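Local coordinates for queuine lyase ([Clostridium] spiroforme DSM 1552, PDB 6P78), which acts as a radical S-adenosylmethionine enzyme with a [4Fe-4S] cluster and, as a queuine lyase, probably cleaves a carbon-nitrogen bond of queuine for salvage, at residues Ile69-Leu74 and Ile100-Lys105; Glu150-Asn153 and Asn159-Phe162; Tyr208-Asn211 and Ile215-Asp218. All coordinates share one frame; numbering follows the deposited sequence.

Interaction 1: Ile69-Leu74 and Ile100-Lys105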
loop_
_atom_site.group_PDB
_atom_site.type_symbol
_atom_site.label_atom_id
_atom_site.label_comp_id
_atom_site.label_asym_id
_atom_site.label_seq_id
_atom_site.Cartn_x
_atom_site.Cartn_y
_atom_site.Cartn_z
ATOM N N ILE A 69 -20.776 -0.137 5.097
ATOM C CA ILE A 69 -20.191 -0.108 3.757
ATOM C C ILE A 69 -19.216 -1.267 3.576
ATOM O O ILE A 69 -19.239 -1.975 2.560
ATOM C CB ILE A 69 -19.487 1.245 3.518
ATOM C CG1 ILE A 69 -20.492 2.390 3.412
ATOM C CG2 ILE A 69 -18.585 1.197 2.275
ATOM C CD1 ILE A 69 -21.164 2.506 2.055
ATOM N N ASN A 70 -18.323 -1.463 4.550
ATOM C CA ASN A 70 -17.314 -2.510 4.427
ATOM C C ASN A 70 -17.946 -3.892 4.376
ATOM O O ASN A 70 -17.447 -4.782 3.672
ATOM C CB ASN A 70 -16.337 -2.427 5.586
ATOM C CG ASN A 70 -15.452 -1.212 5.492
ATOM O OD1 ASN A 70 -15.383 -0.574 4.440
ATOM N ND2 ASN A 70 -14.780 -0.881 6.588
ATOM N N ASP A 71 -19.032 -4.100 5.117
ATOM C CA ASP A 71 -19.587 -5.444 5.174
ATOM C C ASP A 71 -20.098 -5.895 3.817
ATOM O O ASP A 71 -20.015 -7.087 3.499
ATOM C CB ASP A 71 -20.710 -5.531 6.209
ATOM C CG ASP A 71 -20.708 -6.857 6.942
ATOM O OD1 ASP A 71 -19.664 -7.194 7.540
ATOM O OD2 ASP A 71 -21.737 -7.567 6.916
ATOM N N GLU A 72 -20.621 -4.969 3.008
ATOM C CA GLU A 72 -21.090 -5.341 1.676
ATOM C C GLU A 72 -19.941 -5.710 0.751
ATOM O O GLU A 72 -20.123 -6.525 -0.167
ATOM C CB GLU A 72 -21.928 -4.220 1.063
ATOM C CG GLU A 72 -23.098 -3.815 1.935
ATOM C CD GLU A 72 -24.118 -4.940 2.085
ATOM O OE1 GLU A 72 -24.502 -5.241 3.239
ATOM O OE2 GLU A 72 -24.523 -5.541 1.056
ATOM N N VAL A 73 -18.762 -5.124 0.970
ATOM C CA VAL A 73 -17.596 -5.505 0.186
ATOM C C VAL A 73 -17.093 -6.871 0.622
ATOM O O VAL A 73 -16.788 -7.736 -0.212
ATOM C CB VAL A 73 -16.497 -4.441 0.327
ATOM C CG1 VAL A 73 -15.294 -4.839 -0.521
ATOM C CG2 VAL A 73 -17.045 -3.072 -0.060
ATOM N N LEU A 74 -17.009 -7.082 1.938
ATOM C CA LEU A 74 -16.437 -8.309 2.481
ATOM C C LEU A 74 -17.261 -9.532 2.097
ATOM O O LEU A 74 -16.716 -10.633 1.987
ATOM C CB LEU A 74 -16.324 -8.214 4.002
ATOM C CG LEU A 74 -15.278 -7.221 4.529
ATOM C CD1 LEU A 74 -15.319 -7.247 6.022
ATOM C CD2 LEU A 74 -13.918 -7.609 4.043
ATOM N N ILE A 100 -12.312 -5.450 11.136
ATOM C CA ILE A 100 -11.121 -6.257 11.381
ATOM C C ILE A 100 -11.501 -7.658 11.850
ATOM O O ILE A 100 -10.959 -8.658 11.360
ATOM C CB ILE A 100 -10.199 -5.551 12.390
ATOM C CG1 ILE A 100 -9.625 -4.283 11.759
ATOM C CG2 ILE A 100 -9.085 -6.490 12.810
ATOM C CD1 ILE A 100 -8.848 -3.403 12.735
ATOM N N GLU A 101 -12.447 -7.762 12.785
ATOM C CA GLU A 101 -12.805 -9.100 13.249
ATOM C C GLU A 101 -13.514 -9.910 12.168
ATOM O O GLU A 101 -13.377 -11.138 12.131
ATOM C CB GLU A 101 -13.641 -9.025 14.519
ATOM C CG GLU A 101 -13.008 -8.140 15.584
ATOM C CD GLU A 101 -12.260 -8.935 16.651
ATOM O OE1 GLU A 101 -11.723 -10.019 16.306
ATOM O OE2 GLU A 101 -12.221 -8.477 17.824
ATOM N N ARG A 102 -14.248 -9.262 11.265
ATOM C CA ARG A 102 -14.815 -10.027 10.154
ATOM C C ARG A 102 -13.730 -10.535 9.207
ATOM O O ARG A 102 -13.794 -11.676 8.731
ATOM C CB ARG A 102 -15.841 -9.207 9.379
ATOM C CG ARG A 102 -16.346 -9.938 8.129
ATOM C CD ARG A 102 -17.826 -10.095 8.102
ATOM N NE ARG A 102 -18.241 -11.054 7.086
ATOM C CZ ARG A 102 -18.967 -10.749 6.016
ATOM N NH1 ARG A 102 -19.360 -9.499 5.812
ATOM N NH2 ARG A 102 -19.307 -11.696 5.149
ATOM N N ILE A 103 -12.729 -9.708 8.908
ATOM C CA ILE A 103 -11.628 -10.172 8.067
ATOM C C ILE A 103 -10.964 -11.393 8.695
ATOM O O ILE A 103 -10.675 -12.381 8.013
ATOM C CB ILE A 103 -10.618 -9.034 7.834
ATOM C CG1 ILE A 103 -11.259 -7.935 6.982
ATOM C CG2 ILE A 103 -9.356 -9.578 7.171
ATOM C CD1 ILE A 103 -10.524 -6.587 7.076
ATOM N N TYR A 104 -10.743 -11.355 10.008
ATOM C CA TYR A 104 -10.167 -12.501 10.704
ATOM C C TYR A 104 -11.039 -13.740 10.526
ATOM O O TYR A 104 -10.537 -14.834 10.248
ATOM C CB TYR A 104 -10.001 -12.161 12.182
ATOM C CG TYR A 104 -9.566 -13.304 13.060
ATOM C CD1 TYR A 104 -8.239 -13.708 13.096
ATOM C CD2 TYR A 104 -10.481 -13.971 13.872
ATOM C CE1 TYR A 104 -7.833 -14.744 13.906
ATOM C CE2 TYR A 104 -10.085 -15.015 14.687
ATOM C CZ TYR A 104 -8.759 -15.401 14.695
ATOM O OH TYR A 104 -8.353 -16.443 15.496
ATOM N N LYS A 105 -12.353 -13.575 10.679
ATOM C CA LYS A 105 -13.274 -14.690 10.488
ATOM C C LYS A 105 -13.178 -15.237 9.072
ATOM O O LYS A 105 -13.086 -16.453 8.864
ATOM C CB LYS A 105 -14.702 -14.237 10.780
ATOM C CG LYS A 105 -15.095 -14.224 12.242
ATOM C CD LYS A 105 -16.369 -13.388 12.413
ATOM C CE LYS A 105 -16.928 -13.465 13.819
ATOM N NZ LYS A 105 -16.847 -12.132 14.491
#

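Interaction 2: Glu150-Asn153 and Asn159-Phe162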
loop_
_atom_site.group_PDB
_atom_site.type_symbol
_atom_site.label_atom_id
_atom_site.label_comp_id
_atom_site.label_asym_id
_atom_site.label_seq_id
_atom_site.Cartn_x
_atom_site.Cartn_y
_atom_site.Cartn_z
ATOM N N GLU A 150 15.527 13.190 2.834
ATOM C CA GLU A 150 15.039 14.559 2.697
ATOM C C GLU A 150 13.820 14.642 1.785
ATOM O O GLU A 150 12.881 15.399 2.066
ATOM C CB GLU A 150 16.159 15.455 2.186
ATOM C CG GLU A 150 17.224 15.681 3.228
ATOM C CD GLU A 150 18.302 14.616 3.218
ATOM O OE1 GLU A 150 18.183 13.617 2.472
ATOM O OE2 GLU A 150 19.293 14.786 3.963
ATOM N N MET A 151 13.806 13.907 0.677
ATOM C CA MET A 151 12.608 13.926 -0.159
ATOM C C MET A 151 11.424 13.324 0.589
ATOM O O MET A 151 10.317 13.866 0.548
ATOM C CB MET A 151 12.862 13.180 -1.472
ATOM C CG MET A 151 11.653 13.172 -2.434
ATOM S SD MET A 151 11.587 14.659 -3.462
ATOM C CE MET A 151 10.066 14.309 -4.355
ATOM N N ARG A 152 11.651 12.224 1.305
ATOM C CA ARG A 152 10.556 11.551 2.001
ATOM C C ARG A 152 9.958 12.422 3.103
ATOM O O ARG A 152 8.734 12.518 3.234
ATOM C CB ARG A 152 11.053 10.208 2.546
ATOM C CG ARG A 152 9.959 9.369 3.265
ATOM C CD ARG A 152 10.569 8.054 3.769
ATOM N NE ARG A 152 11.550 8.215 4.856
ATOM C CZ ARG A 152 12.864 8.077 4.705
ATOM N NH1 ARG A 152 13.399 7.772 3.506
ATOM N NH2 ARG A 152 13.655 8.223 5.753
ATOM N N ASN A 153 10.795 13.097 3.888
ATOM C CA ASN A 153 10.300 13.785 5.069
ATOM C C ASN A 153 10.186 15.293 4.913
ATOM O O ASN A 153 9.326 15.897 5.556
ATOM C CB ASN A 153 11.185 13.451 6.269
ATOM C CG ASN A 153 11.000 12.018 6.708
ATOM O OD1 ASN A 153 9.877 11.493 6.674
ATOM N ND2 ASN A 153 12.083 11.367 7.106
ATOM N N ASN A 159 6.872 11.733 7.506
ATOM C CA ASN A 159 7.252 11.440 8.891
ATOM C C ASN A 159 7.602 9.956 9.061
ATOM O O ASN A 159 7.054 9.245 9.903
ATOM C CB ASN A 159 6.159 11.882 9.865
ATOM C CG ASN A 159 6.590 11.797 11.330
ATOM O OD1 ASN A 159 7.783 11.689 11.647
ATOM N ND2 ASN A 159 5.611 11.829 12.231
ATOM N N ILE A 160 8.580 9.505 8.269
ATOM C CA ILE A 160 9.054 8.124 8.313
ATOM C C ILE A 160 10.547 8.172 8.576
ATOM O O ILE A 160 11.317 8.585 7.699
ATOM C CB ILE A 160 8.750 7.372 7.012
ATOM C CG1 ILE A 160 7.237 7.163 6.838
ATOM C CG2 ILE A 160 9.480 6.007 6.962
ATOM C CD1 ILE A 160 6.883 6.640 5.422
ATOM N N HIS A 161 10.963 7.748 9.760
ATOM C CA HIS A 161 12.344 7.929 10.203
ATOM C C HIS A 161 12.921 6.576 10.570
ATOM O O HIS A 161 12.422 5.922 11.484
ATOM C CB HIS A 161 12.398 8.879 11.391
ATOM C CG HIS A 161 11.925 10.257 11.061
ATOM N ND1 HIS A 161 12.776 11.253 10.639
ATOM C CD2 HIS A 161 10.679 10.789 11.040
ATOM C CE1 HIS A 161 12.081 12.354 10.406
ATOM N NE2 HIS A 161 10.802 12.092 10.627
ATOM N N PHE A 162 13.966 6.162 9.856
ATOM C CA PHE A 162 14.686 4.937 10.169
ATOM C C PHE A 162 16.171 5.195 9.976
ATOM O O PHE A 162 16.573 6.000 9.132
ATOM C CB PHE A 162 14.220 3.747 9.295
ATOM C CG PHE A 162 14.182 4.065 7.817
ATOM C CD1 PHE A 162 15.307 3.889 7.032
ATOM C CD2 PHE A 162 13.031 4.544 7.226
ATOM C CE1 PHE A 162 15.295 4.206 5.680
ATOM C CE2 PHE A 162 13.010 4.846 5.876
ATOM C CZ PHE A 162 14.148 4.683 5.108
HETATM O O HOH W 1 7.915 14.562 7.567
#

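Interaction 3: Tyr208-Asn211 and Ile215-Asp218. With SAM (S-adenosylmethionine), chain D.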
loop_
_atom_site.group_PDB
_atom_site.type_symbol
_atom_site.label_atom_id
_atom_site.label_comp_id
_atom_site.label_asym_id
_atom_site.label_seq_id
_atom_site.Cartn_x
_atom_site.Cartn_y
_atom_site.Cartn_z
ATOM N N TYR A 208 3.663 8.138 -10.424
ATOM C CA TYR A 208 2.894 9.197 -9.783
ATOM C C TYR A 208 1.785 9.717 -10.698
ATOM O O TYR A 208 1.997 9.935 -11.893
ATOM C CB TYR A 208 3.821 10.351 -9.376
ATOM C CG TYR A 208 3.089 11.358 -8.539
ATOM C CD1 TYR A 208 2.642 11.022 -7.274
ATOM C CD2 TYR A 208 2.789 12.625 -9.036
ATOM C CE1 TYR A 208 1.912 11.918 -6.505
ATOM C CE2 TYR A 208 2.067 13.538 -8.279
ATOM C CZ TYR A 208 1.641 13.179 -7.008
ATOM O OH TYR A 208 0.922 14.085 -6.247
ATOM N N ARG A 209 0.602 9.941 -10.127
ATOM C CA ARG A 209 -0.523 10.530 -10.840
ATOM C C ARG A 209 -0.867 11.894 -10.242
ATOM O O ARG A 209 -1.018 12.027 -9.022
ATOM C CB ARG A 209 -1.750 9.601 -10.791
ATOM C CG ARG A 209 -2.981 10.178 -11.504
ATOM C CD ARG A 209 -4.151 9.195 -11.512
ATOM N NE ARG A 209 -4.664 8.964 -10.162
ATOM C CZ ARG A 209 -5.749 8.246 -9.877
ATOM N NH1 ARG A 209 -6.457 7.671 -10.849
ATOM N NH2 ARG A 209 -6.133 8.106 -8.615
ATOM N N ASN A 210 -0.991 12.908 -11.097
ATOM C CA ASN A 210 -1.463 14.205 -10.637
ATOM C C ASN A 210 -2.838 14.061 -9.992
ATOM O O ASN A 210 -3.671 13.258 -10.429
ATOM C CB ASN A 210 -1.517 15.192 -11.802
ATOM C CG ASN A 210 -0.144 15.687 -12.194
ATOM O OD1 ASN A 210 0.778 15.632 -11.398
ATOM N ND2 ASN A 210 -0.000 16.159 -13.422
ATOM N N ASN A 211 -3.065 14.830 -8.928
ATOM C CA ASN A 211 -4.329 14.766 -8.203
ATOM C C ASN A 211 -4.720 16.148 -7.699
ATOM O O ASN A 211 -4.353 17.164 -8.305
ATOM C CB ASN A 211 -4.252 13.751 -7.044
ATOM C CG ASN A 211 -3.118 14.050 -6.055
ATOM O OD1 ASN A 211 -2.571 15.154 -6.024
ATOM N ND2 ASN A 211 -2.783 13.067 -5.227
ATOM N N ILE A 215 1.469 18.585 -5.440
ATOM C CA ILE A 215 2.622 17.791 -5.861
ATOM C C ILE A 215 2.383 17.263 -7.269
ATOM O O ILE A 215 1.341 16.663 -7.544
ATOM C CB ILE A 215 2.872 16.641 -4.879
ATOM C CG1 ILE A 215 3.117 17.190 -3.473
ATOM C CG2 ILE A 215 4.038 15.780 -5.355
ATOM C CD1 ILE A 215 4.451 17.964 -3.334
ATOM N N LYS A 216 3.361 17.456 -8.160
ATOM C CA LYS A 216 3.155 17.254 -9.588
ATOM C C LYS A 216 4.123 16.238 -10.187
ATOM O O LYS A 216 5.275 16.109 -9.747
ATOM C CB LYS A 216 3.279 18.573 -10.360
ATOM C CG LYS A 216 2.233 19.612 -10.000
ATOM C CD LYS A 216 0.856 19.010 -10.292
ATOM C CE LYS A 216 -0.293 19.966 -10.039
ATOM N NZ LYS A 216 -1.587 19.286 -10.376
ATOM N N ARG A 217 3.629 15.565 -11.236
ATOM C CA ARG A 217 4.424 14.665 -12.067
ATOM C C ARG A 217 5.583 15.384 -12.746
ATOM O O ARG A 217 5.426 16.500 -13.246
ATOM C CB ARG A 217 3.536 14.049 -13.156
ATOM C CG ARG A 217 2.735 12.870 -12.692
ATOM C CD ARG A 217 1.640 12.489 -13.702
ATOM N NE ARG A 217 2.166 12.154 -15.026
ATOM C CZ ARG A 217 2.228 10.917 -15.519
ATOM N NH1 ARG A 217 1.820 9.885 -14.790
ATOM N NH2 ARG A 217 2.704 10.710 -16.737
ATOM N N ASP A 218 6.739 14.703 -12.812
ATOM C CA ASP A 218 7.864 15.099 -13.662
ATOM C C ASP A 218 7.800 14.203 -14.898
ATOM O O ASP A 218 8.166 13.029 -14.840
ATOM C CB ASP A 218 9.189 14.957 -12.911
ATOM C CG ASP A 218 10.374 15.423 -13.726
ATOM O OD1 ASP A 218 10.349 15.254 -14.960
ATOM O OD2 ASP A 218 11.348 15.948 -13.133
HETATM N N SAM D . -0.824 4.954 4.979
HETATM C CA SAM D . 0.235 4.004 4.686
HETATM C C SAM D . 1.537 4.748 4.424
HETATM O O SAM D . 2.615 4.243 4.750
HETATM O OXT SAM D . 1.531 5.882 3.925
HETATM C CB SAM D . -0.172 3.128 3.503
HETATM C CG SAM D . 0.162 3.629 2.095
HETATM S SD SAM D . -1.038 4.757 1.329
HETATM C CE SAM D . -2.616 4.106 1.951
HETATM C "C5'" SAM D . -1.134 4.244 -0.421
HETATM C "C4'" SAM D . 0.037 4.487 -1.400
HETATM O "O4'" SAM D . -0.430 4.969 -2.654
HETATM C "C3'" SAM D . 1.092 5.502 -0.970
HETATM O "O3'" SAM D . 2.057 4.935 -0.101
HETATM C "C2'" SAM D . 1.699 5.920 -2.302
HETATM O "O2'" SAM D . 2.790 5.053 -2.639
HETATM C "C1'" SAM D . 0.570 5.718 -3.312
HETATM N N9 SAM D . 0.034 7.010 -3.832
HETATM C C8 SAM D . -0.632 8.011 -3.155
HETATM N N7 SAM D . -0.926 9.013 -4.014
HETATM C C5 SAM D . -0.459 8.667 -5.240
HETATM C C6 SAM D . -0.464 9.306 -6.475
HETATM N N6 SAM D . -1.027 10.499 -6.628
HETATM N N1 SAM D . 0.110 8.686 -7.557
HETATM C C2 SAM D . 0.714 7.456 -7.424
HETATM N N3 SAM D . 0.723 6.823 -6.215
HETATM C C4 SAM D . 0.138 7.415 -5.133
HETATM O O HOH W 2 2.790 17.567 -13.990
HETATM O O HOH W 3 -1.233 16.945 -8.459
#

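Interaction 1: Ile69-Leu74 and Ile100-Lys105
Two near-parallel helices of the radical SAM core meet here in a helix-helix contact, sealed by a salt bridge between Asp71 and Arg102 over a small apolar patch formed by Leu74, Ile103 and the aliphatic part of the arginine. The short axes of 69-74 and 100-105 run only 13° apart and 10.9 Å from each other, so side chains rather than backbones fill the interface, and the buried area is modest at 219 Å². Arg102 does most of the reaching. Its chain extends from the helix with chi1 at 174° and bends at chi2, which carries the guanidinium across to the neighbouring helix. There NH1 meets Asp71 OD1 at 2.9 Å, a salt bridge whose hydrogen-bond geometry is weak; OD1 sits at the guanidinium edge, near its plane, although the two planes are turned 51° apart. A second, weak and long bond joins the same NH1 to the backbone O of Asp71, while NH2 is taken by Asn75 OD1 just beyond the helix. Leu74 slides past the arginine in the opposite direction: its CB lies over one guanidinium face and CD1 rests 3.6 Å from Arg102 CG. The other branch, CD2, crosses Ile103 and approaches its CG1 at 4.0 Å. Leu74 also touches Thr99 and Ile106, and Asn70 ND2 is hydrogen-bonded to Thr99 OG1, extending the seam between helices 63-74 and 97-109, which precede the adjacent parallel strands 83-87 and 114-118 respectively.

Interaction 2: Glu150-Asn153 and Asn159-Phe162
With CG anti to the backbone N (chi1 -178°) and a bend at chi3 (68°), Arg152 presents its guanidinium side-on, through NE and NH2, to the backbone O of Ile160, while Asn153, its CG anti to the carbonyl carbon, turns its amide onto the backbone of Ile160. Ile160 O thereby accepts three bonds: from Arg152 NE at 2.9 Å and from Arg152 NH2, both with the oxygen in the guanidinium plane, and from Asn153 ND2, which sits above the carbonyl plane. Asn153 OD1 takes the N-H of Ile160 at 2.9 Å, the N-H pointing almost directly at the oxygen, so one amide holds both polar backbone groups of one residue. One face of each flat group also has a partner. Phe162 CE2 lies over the centre of the guanidinium, 3.4 Å from Arg152 CZ, with the planes 27° apart, and the Asn153 amide stacks on the His161 ring, ND2 being offset toward its rim. A water bridges Asn153 O and Asn159 N. Asp149 forms a salt bridge with Arg152 NH2, and Thr146 O receives NH1, fixing the guanidinium further. The contact fastens the loop that carries the SAM-binding Lys158 back onto helix 149-155, and Phe162 continues the packing onto helix 165-169.

Interaction 3: Tyr208-Asn211 and Ile215-Asp218
The Tyr208 ring wedges between the adenine amine N6 of S-adenosylmethionine and residues 215-217 of the same loop, the edge of its ring, at OH and CE2, abutting the backbone O of Ile215. A chi1 near 180° (-172°) swings the ring away from its own backbone N and toward Ile215, where OH donates to the backbone O at 2.9 Å. The hydroxyl comes from above that carbonyl plane rather than along a lone pair, and the ring carbon CZ packs on Ile215 CG2. Farther along the same edge, CD2 meets Arg217 CG at 3.7 Å. The arginine chain, bent at chi3, then folds back so that NH1 reaches the backbone O of Tyr208 at 2.9 Å, the oxygen lying 25° out of the guanidinium plane; NE forms a salt bridge with Glu219. Asn210 supplies a third bond: its OD1 uses an in-plane lone pair to accept Arg217 N at 2.9 Å, while the Lys216 aliphatic chain crosses its amide at about a right angle. One water joins Asn210 ND2 to Arg217 O, and a second accepts from Asn211 N and Lys216 NZ and lies close to Ile215 O.

On the ligand side, the backbone of Arg209 reads the adenine edge. Its N donates to SAM N1 at 2.9 Å, and SAM N6 donates to its O at 2.8 Å in a nearly straight bond (170°). Tyr208 CE1 lies close by, 3.3 Å from SAM N6. The Arg209 guanidinium turns away to the C-terminal carboxylate of Asp251; Asn211 OD1 is hydrogen-bonded to Thr213 OG1 and its ND2 to Phe52 O. Such paired backbone recognition of N1 and N6 is characteristic of an adenine-binding site, here built from the loop that follows strand 203-207 of the radical SAM core.

How the interactions relate
From the N terminus, interaction 1 comes first, closing the connection that runs from helix 63-74 through strand 83-87 to helix 97-109. Interaction 2 follows, closing a short loop by returning residues 159-162 to helix 149-155, and interaction 3 then closes a tighter one between strand 203-207 and helix 219-228. The three lie in series: none nests within or crosses another. Interaction 1 is on the far side of the chain's centre from the other two, its centre about 33 Å from that of interaction 2 and about 32 Å from that of interaction 3, and away from the annotated sites. Interactions 2 and 3 do not touch, but their nearest atoms are about 6 Å apart, and both shape loops beside S-adenosylmethionine.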